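Poly-beta-1,6-N-acetyl-D-glucosamine export protein (Escherichia coli, PDB 4Y25) exports the biofilm adhesin poly-beta-1,6-N-acetyl-D-glucosamine across the outer membrane, this chain being the C-terminal beta-barrel domain of the longer protein. Local coordinates at residues N130-R142 and G152-N164. Sequence-based numbering, arbitrary orientation.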
ATOM      1  N   ASN A 130       7.901  -9.158 -20.350  1.00165.51           N
ATOM      2  CA  ASN A 130       7.358  -9.881 -21.478  1.00169.40           C
ATOM      3  C   ASN A 130       6.040  -9.216 -21.861  1.00171.62           C
ATOM      4  O   ASN A 130       5.241  -9.753 -22.627  1.00177.59           O
ATOM      5  CB  ASN A 130       7.182 -11.346 -21.101  1.00177.41           C
ATOM      6  CG  ASN A 130       8.432 -11.923 -20.454  1.00188.67           C
ATOM      7  OD1 ASN A 130       9.522 -11.856 -21.021  1.00191.70           O
ATOM      8  ND2 ASN A 130       8.288 -12.441 -19.240  1.00188.94           N
ATOM      9  N   GLY A 131       5.828  -8.033 -21.291  1.00166.54           N
ATOM     10  CA  GLY A 131       4.654  -7.225 -21.561  1.00162.70           C
ATOM     11  C   GLY A 131       3.363  -7.732 -20.944  1.00154.59           C
ATOM     12  O   GLY A 131       2.327  -7.732 -21.606  1.00160.55           O
ATOM     13  N   VAL A 132       3.408  -8.155 -19.683  1.00139.95           N
ATOM     14  CA  VAL A 132       2.204  -8.649 -19.023  1.00134.75           C
ATOM     15  C   VAL A 132       1.339  -7.506 -18.497  1.00144.78           C
ATOM     16  O   VAL A 132       1.718  -6.781 -17.575  1.00132.58           O
ATOM     17  CB  VAL A 132       2.534  -9.612 -17.868  1.00121.70           C
ATOM     18  CG1 VAL A 132       1.285  -9.900 -17.048  1.00124.28           C
ATOM     19  CG2 VAL A 132       3.109 -10.908 -18.415  1.00114.50           C
ATOM     20  N   THR A 133       0.168  -7.365 -19.107  1.00156.67           N
ATOM     21  CA  THR A 133      -0.796  -6.330 -18.763  1.00167.65           C
ATOM     22  C   THR A 133      -1.827  -6.889 -17.782  1.00162.39           C
ATOM     23  O   THR A 133      -2.164  -8.071 -17.844  1.00164.32           O
ATOM     24  CB  THR A 133      -1.495  -5.795 -20.037  1.00181.31           C
ATOM     25  OG1 THR A 133      -0.519  -5.216 -20.911  1.00186.65           O
ATOM     26  CG2 THR A 133      -2.553  -4.754 -19.705  1.00183.03           C
ATOM     27  N   GLY A 134      -2.315  -6.050 -16.872  1.00150.44           N
ATOM     28  CA  GLY A 134      -3.309  -6.485 -15.909  1.00125.63           C
ATOM     29  C   GLY A 134      -4.359  -5.448 -15.552  1.00104.82           C
ATOM     30  O   GLY A 134      -4.054  -4.269 -15.382  1.00102.81           O
ATOM     31  N   ASN A 135      -5.605  -5.899 -15.442  1.00105.07           N
ATOM     32  CA  ASN A 135      -6.700  -5.067 -14.950  1.00106.26           C
ATOM     33  C   ASN A 135      -7.352  -5.741 -13.746  1.00 98.48           C
ATOM     34  O   ASN A 135      -7.445  -6.967 -13.696  1.00 97.46           O
ATOM     35  CB  ASN A 135      -7.733  -4.814 -16.050  1.00107.38           C
ATOM     36  CG  ASN A 135      -7.123  -4.201 -17.296  1.00113.15           C
ATOM     37  OD1 ASN A 135      -6.108  -3.506 -17.230  1.00124.62           O
ATOM     38  ND2 ASN A 135      -7.745  -4.452 -18.443  1.00101.51           N
ATOM     39  N   SER A 136      -7.805  -4.952 -12.776  1.00 78.83           N
ATOM     40  CA  SER A 136      -8.260  -5.530 -11.516  1.00 87.85           C
ATOM     41  C   SER A 136      -9.500  -4.868 -10.928  1.00 92.29           C
ATOM     42  O   SER A 136      -9.971  -3.839 -11.416  1.00 85.98           O
ATOM     43  CB  SER A 136      -7.133  -5.471 -10.481  1.00105.01           C
ATOM     44  OG  SER A 136      -6.840  -4.129 -10.128  1.00 87.35           O
ATOM     45  N   ALA A 137     -10.013  -5.476  -9.862  1.00 87.54           N
ATOM     46  CA  ALA A 137     -11.133  -4.935  -9.107  1.00 87.49           C
ATOM     47  C   ALA A 137     -10.955  -5.233  -7.619  1.00 93.70           C
ATOM     48  O   ALA A 137     -10.885  -6.393  -7.216  1.00 93.19           O
ATOM     49  CB  ALA A 137     -12.444  -5.508  -9.614  1.00 85.12           C
ATOM     50  N   GLN A 138     -10.868  -4.184  -6.808  1.00100.43           N
ATOM     51  CA  GLN A 138     -10.722  -4.349  -5.367  1.00105.84           C
ATOM     52  C   GLN A 138     -12.009  -3.993  -4.635  1.00 95.50           C
ATOM     53  O   GLN A 138     -12.777  -3.144  -5.088  1.00 86.04           O
ATOM     54  CB  GLN A 138      -9.577  -3.488  -4.823  1.00115.53           C
ATOM     55  CG  GLN A 138      -8.221  -3.725  -5.466  1.00125.79           C
ATOM     56  CD  GLN A 138      -7.113  -2.961  -4.763  1.00127.55           C
ATOM     57  OE1 GLN A 138      -7.316  -2.406  -3.683  1.00136.24           O
ATOM     58  NE2 GLN A 138      -5.936  -2.925  -5.377  1.00129.79           N
ATOM     59  N   ALA A 139     -12.233  -4.647  -3.501  1.00 81.10           N
ATOM     60  CA  ALA A 139     -13.313  -4.275  -2.597  1.00 78.12           C
ATOM     61  C   ALA A 139     -12.890  -4.539  -1.158  1.00 85.12           C
ATOM     62  O   ALA A 139     -12.120  -5.465  -0.896  1.00 92.64           O
ATOM     63  CB  ALA A 139     -14.582  -5.035  -2.931  1.00 86.39           C
ATOM     64  N   TYR A 140     -13.378  -3.725  -0.227  1.00 82.25           N
ATOM     65  CA  TYR A 140     -13.099  -3.969   1.184  1.00 97.67           C
ATOM     66  C   TYR A 140     -14.212  -3.491   2.111  1.00102.44           C
ATOM     67  O   TYR A 140     -15.013  -2.627   1.755  1.00 96.39           O
ATOM     68  CB  TYR A 140     -11.773  -3.320   1.593  1.00 90.80           C
ATOM     69  CG  TYR A 140     -11.740  -1.807   1.538  1.00 94.33           C
ATOM     70  CD1 TYR A 140     -12.188  -1.041   2.610  1.00 88.39           C
ATOM     71  CD2 TYR A 140     -11.227  -1.146   0.431  1.00102.15           C
ATOM     72  CE1 TYR A 140     -12.146   0.343   2.568  1.00 88.87           C
ATOM     73  CE2 TYR A 140     -11.178   0.236   0.381  1.00 99.96           C
ATOM     74  CZ  TYR A 140     -11.639   0.975   1.452  1.00 98.76           C
ATOM     75  OH  TYR A 140     -11.590   2.352   1.405  1.00 99.90           O
ATOM     76  N   VAL A 141     -14.248  -4.075   3.306  1.00101.97           N
ATOM     77  CA  VAL A 141     -15.212  -3.706   4.335  1.00100.23           C
ATOM     78  C   VAL A 141     -14.491  -3.541   5.670  1.00 93.71           C
ATOM     79  O   VAL A 141     -13.725  -4.410   6.082  1.00102.21           O
ATOM     80  CB  VAL A 141     -16.333  -4.759   4.475  1.00 94.10           C
ATOM     81  CG1 VAL A 141     -17.253  -4.413   5.636  1.00 81.74           C
ATOM     82  CG2 VAL A 141     -17.122  -4.872   3.182  1.00105.33           C
ATOM     83  N   ARG A 142     -14.740  -2.420   6.337  1.00 85.57           N
ATOM     84  CA  ARG A 142     -14.074  -2.099   7.594  1.00 92.66           C
ATOM     85  C   ARG A 142     -15.103  -1.848   8.699  1.00104.79           C
ATOM     86  O   ARG A 142     -16.092  -1.146   8.490  1.00111.55           O
ATOM     87  CB  ARG A 142     -13.141  -0.898   7.384  1.00 97.17           C
ATOM     88  CG  ARG A 142     -12.984   0.073   8.542  1.00110.07           C
ATOM     89  CD  ARG A 142     -12.174   1.292   8.074  1.00142.97           C
ATOM     90  NE  ARG A 142     -12.485   2.516   8.814  1.00155.61           N
ATOM     91  CZ  ARG A 142     -11.738   3.616   8.787  1.00157.27           C
ATOM     92  NH1 ARG A 142     -10.614   3.639   8.085  1.00151.83           N
ATOM     93  NH2 ARG A 142     -12.092   4.680   9.495  1.00160.68           N
ATOM     94  N   GLY A 152     -10.824  -5.554   9.344  1.00 85.13           N
ATOM     95  CA  GLY A 152     -10.851  -5.194   7.940  1.00 91.64           C
ATOM     96  C   GLY A 152     -10.827  -6.373   6.991  1.00101.88           C
ATOM     97  O   GLY A 152      -9.851  -7.118   6.927  1.00115.20           O
ATOM     98  N   VAL A 153     -11.909  -6.535   6.240  1.00102.87           N
ATOM     99  CA  VAL A 153     -11.976  -7.577   5.228  1.00101.01           C
ATOM    100  C   VAL A 153     -11.732  -6.976   3.853  1.00 97.74           C
ATOM    101  O   VAL A 153     -12.298  -5.939   3.511  1.00 86.87           O
ATOM    102  CB  VAL A 153     -13.332  -8.299   5.235  1.00 95.70           C
ATOM    103  CG1 VAL A 153     -13.207  -9.645   4.541  1.00 92.46           C
ATOM    104  CG2 VAL A 153     -13.831  -8.475   6.661  1.00 89.01           C
ATOM    105  N   SER A 154     -10.884  -7.627   3.069  1.00 99.98           N
ATOM    106  CA  SER A 154     -10.535  -7.127   1.748  1.00 92.49           C
ATOM    107  C   SER A 154     -10.264  -8.267   0.785  1.00100.22           C
ATOM    108  O   SER A 154      -9.822  -9.344   1.188  1.00116.43           O
ATOM    109  CB  SER A 154      -9.314  -6.211   1.827  1.00 92.13           C
ATOM    110  OG  SER A 154      -8.852  -5.871   0.532  1.00109.70           O
ATOM    111  N   TRP A 155     -10.536  -8.029  -0.491  1.00104.46           N
ATOM    112  CA  TRP A 155     -10.243  -9.006  -1.527  1.00111.23           C
ATOM    113  C   TRP A 155     -10.101  -8.321  -2.877  1.00 95.88           C
ATOM    114  O   TRP A 155     -10.612  -7.221  -3.082  1.00106.01           O
ATOM    115  CB  TRP A 155     -11.330 -10.079  -1.590  1.00115.34           C
ATOM    116  CG  TRP A 155     -12.676  -9.530  -1.897  1.00126.98           C
ATOM    117  CD1 TRP A 155     -13.240  -9.385  -3.129  1.00144.61           C
ATOM    118  CD2 TRP A 155     -13.638  -9.044  -0.955  1.00133.57           C
ATOM    119  NE1 TRP A 155     -14.495  -8.838  -3.015  1.00158.13           N
ATOM    120  CE2 TRP A 155     -14.762  -8.619  -1.688  1.00153.49           C
ATOM    121  CE3 TRP A 155     -13.657  -8.925   0.437  1.00132.14           C
ATOM    122  CZ2 TRP A 155     -15.895  -8.087  -1.077  1.00153.87           C
ATOM    123  CZ3 TRP A 155     -14.781  -8.396   1.043  1.00129.12           C
ATOM    124  CH2 TRP A 155     -15.884  -7.984   0.287  1.00140.52           C
ATOM    125  N   ALA A 156      -9.401  -8.980  -3.793  1.00 81.81           N
ATOM    126  CA  ALA A 156      -9.147  -8.412  -5.108  1.00 82.71           C
ATOM    127  C   ALA A 156      -9.009  -9.498  -6.163  1.00 98.72           C
ATOM    128  O   ALA A 156      -8.405 -10.543  -5.923  1.00108.48           O
ATOM    129  CB  ALA A 156      -7.898  -7.550  -5.077  1.00 62.57           C
ATOM    130  N   PHE A 157      -9.580  -9.241  -7.334  1.00 97.51           N
ATOM    131  CA  PHE A 157      -9.447 -10.141  -8.470  1.00104.65           C
ATOM    132  C   PHE A 157      -8.638  -9.437  -9.559  1.00 90.66           C
ATOM    133  O   PHE A 157      -8.838  -8.250  -9.814  1.00 82.56           O
ATOM    134  CB  PHE A 157     -10.825 -10.570  -8.991  1.00110.15           C
ATOM    135  CG  PHE A 157     -11.780 -11.010  -7.906  1.00116.11           C
ATOM    136  CD1 PHE A 157     -11.817 -12.332  -7.489  1.00124.77           C
ATOM    137  CD2 PHE A 157     -12.646 -10.105  -7.313  1.00125.78           C
ATOM    138  CE1 PHE A 157     -12.693 -12.742  -6.496  1.00131.41           C
ATOM    139  CE2 PHE A 157     -13.526 -10.509  -6.318  1.00130.82           C
ATOM    140  CZ  PHE A 157     -13.548 -11.829  -5.911  1.00133.86           C
ATOM    141  N   THR A 158      -7.712 -10.158 -10.187  1.00 89.44           N
ATOM    142  CA  THR A 158      -6.836  -9.553 -11.189  1.00 95.73           C
ATOM    143  C   THR A 158      -6.686 -10.425 -12.430  1.00 99.60           C
ATOM    144  O   THR A 158      -6.314 -11.592 -12.335  1.00106.60           O
ATOM    145  CB  THR A 158      -5.428  -9.276 -10.620  1.00 92.29           C
ATOM    146  OG1 THR A 158      -5.533  -8.624  -9.347  1.00 94.99           O
ATOM    147  CG2 THR A 158      -4.632  -8.400 -11.574  1.00 77.02           C
ATOM    148  N   ASP A 159      -6.967  -9.846 -13.595  1.00 94.64           N
ATOM    149  CA  ASP A 159      -6.839 -10.558 -14.863  1.00 94.89           C
ATOM    150  C   ASP A 159      -5.574 -10.140 -15.608  1.00 96.91           C
ATOM    151  O   ASP A 159      -5.436  -8.985 -16.010  1.00 95.73           O
ATOM    152  CB  ASP A 159      -8.068 -10.311 -15.739  1.00106.07           C
ATOM    153  CG  ASP A 159      -8.537 -11.564 -16.451  1.00128.47           C
ATOM    154  OD1 ASP A 159      -8.307 -12.674 -15.925  1.00131.83           O
ATOM    155  OD2 ASP A 159      -9.135 -11.436 -17.541  1.00145.75           O
ATOM    156  N   PHE A 160      -4.656 -11.087 -15.790  1.00 94.38           N
ATOM    157  CA  PHE A 160      -3.392 -10.825 -16.474  1.00109.51           C
ATOM    158  C   PHE A 160      -3.549 -11.014 -17.979  1.00115.76           C
ATOM    159  O   PHE A 160      -4.455 -11.713 -18.430  1.00122.24           O
ATOM    160  CB  PHE A 160      -2.286 -11.747 -15.948  1.00115.11           C
ATOM    161  CG  PHE A 160      -1.843 -11.450 -14.538  1.00117.64           C
ATOM    162  CD1 PHE A 160      -2.738 -11.509 -13.481  1.00122.41           C
ATOM    163  CD2 PHE A 160      -0.519 -11.145 -14.268  1.00114.46           C
ATOM    164  CE1 PHE A 160      -2.326 -11.246 -12.188  1.00125.64           C
ATOM    165  CE2 PHE A 160      -0.100 -10.883 -12.977  1.00112.21           C
ATOM    166  CZ  PHE A 160      -1.004 -10.933 -11.936  1.00118.53           C
ATOM    167  N   SER A 161      -2.655 -10.410 -18.758  1.00121.54           N
ATOM    168  CA  SER A 161      -2.717 -10.522 -20.213  1.00125.97           C
ATOM    169  C   SER A 161      -2.133 -11.845 -20.711  1.00126.45           C
ATOM    170  O   SER A 161      -1.908 -12.019 -21.909  1.00132.96           O
ATOM    171  CB  SER A 161      -1.989  -9.352 -20.879  1.00133.45           C
ATOM    172  OG  SER A 161      -0.597  -9.400 -20.619  1.00145.54           O
ATOM    173  N   ASP A 162      -1.888 -12.772 -19.789  1.00120.11           N
ATOM    174  CA  ASP A 162      -1.410 -14.103 -20.150  1.00119.09           C
ATOM    175  C   ASP A 162      -2.332 -15.179 -19.575  1.00112.04           C
ATOM    176  O   ASP A 162      -1.875 -16.244 -19.155  1.00119.52           O
ATOM    177  CB  ASP A 162       0.035 -14.307 -19.676  1.00113.07           C
ATOM    178  CG  ASP A 162       0.163 -14.371 -18.161  1.00106.55           C
ATOM    179  OD1 ASP A 162      -0.774 -13.945 -17.458  1.00 88.46           O
ATOM    180  OD2 ASP A 162       1.212 -14.843 -17.673  1.00110.74           O
ATOM    181  N   SER A 163      -3.627 -14.864 -19.547  1.00106.49           N
ATOM    182  CA  SER A 163      -4.693 -15.780 -19.129  1.00121.74           C
ATOM    183  C   SER A 163      -4.723 -16.063 -17.625  1.00127.90           C
ATOM    184  O   SER A 163      -5.665 -16.683 -17.132  1.00119.70           O
ATOM    185  CB  SER A 163      -4.594 -17.106 -19.895  1.00124.75           C
ATOM    186  OG  SER A 163      -5.563 -18.033 -19.437  1.00138.17           O
ATOM    187  N   ASN A 164      -3.709 -15.609 -16.896  1.00124.24           N
ATOM    188  CA  ASN A 164      -3.669 -15.840 -15.455  1.00101.85           C
ATOM    189  C   ASN A 164      -4.611 -14.915 -14.701  1.00102.45           C
ATOM    190  O   ASN A 164      -4.612 -13.706 -14.923  1.00110.04           O
ATOM    191  CB  ASN A 164      -2.249 -15.666 -14.916  1.00103.80           C
ATOM    192  CG  ASN A 164      -2.143 -16.006 -13.437  1.00101.60           C
ATOM    193  OD1 ASN A 164      -2.043 -17.175 -13.063  1.00106.18           O
ATOM    194  ND2 ASN A 164      -2.171 -14.984 -12.589  1.00 81.98           N
TER
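The indole of Trp-155 folds back over the backbone of Ala-139: CE2 lies 3.8 Å from Ala-139 CB, and Ala-139 O sits above the centre of one ring face. The first torsion explains this reach, since at 60° CG stands between the backbone N and the carbonyl carbon, which turns the ring toward the neighbouring strand. Val-141 CG2 comes obliquely to within 4.4 Å of Trp-155 CH2. The same Ala-139 O accepts the N-H of Trp-155 at 3.0 Å from N, almost straight (166°), in a hydrogen-bonded antiparallel pair. Reciprocal N-H to O=C bonds recur at Asn-135/Asp-159, Ala-137/Phe-157 and Val-141/Val-153, and the N-to-C directions of the two short strand segments are 173° apart, as expected of a regular hairpin ladder. On the other face, Ser-136 CB meets Thr-158 OG1, while Gln-138 CG rests against Ala-156 CB at 3.9 Å. At the end of the ladder the backbone pairing gives way: Thr-133 N donates to Ser-161 OG (2.6 Å), while the return bond from Ser-161 N to Thr-133 O is weak. Val-132 CG1 meets the Phe-160 ring at its edge, 3.5 Å from Phe-160 CD2. Asn-164 ND2 lies over one face of that ring, and the Tyr-203 ring meets it with the planes about parallel. In the 16-stranded antiparallel membrane barrel, strands 134-144 and 149-160 form a hairpin flanked by strand 110-118 beside the former and strand 165-179 beside the latter.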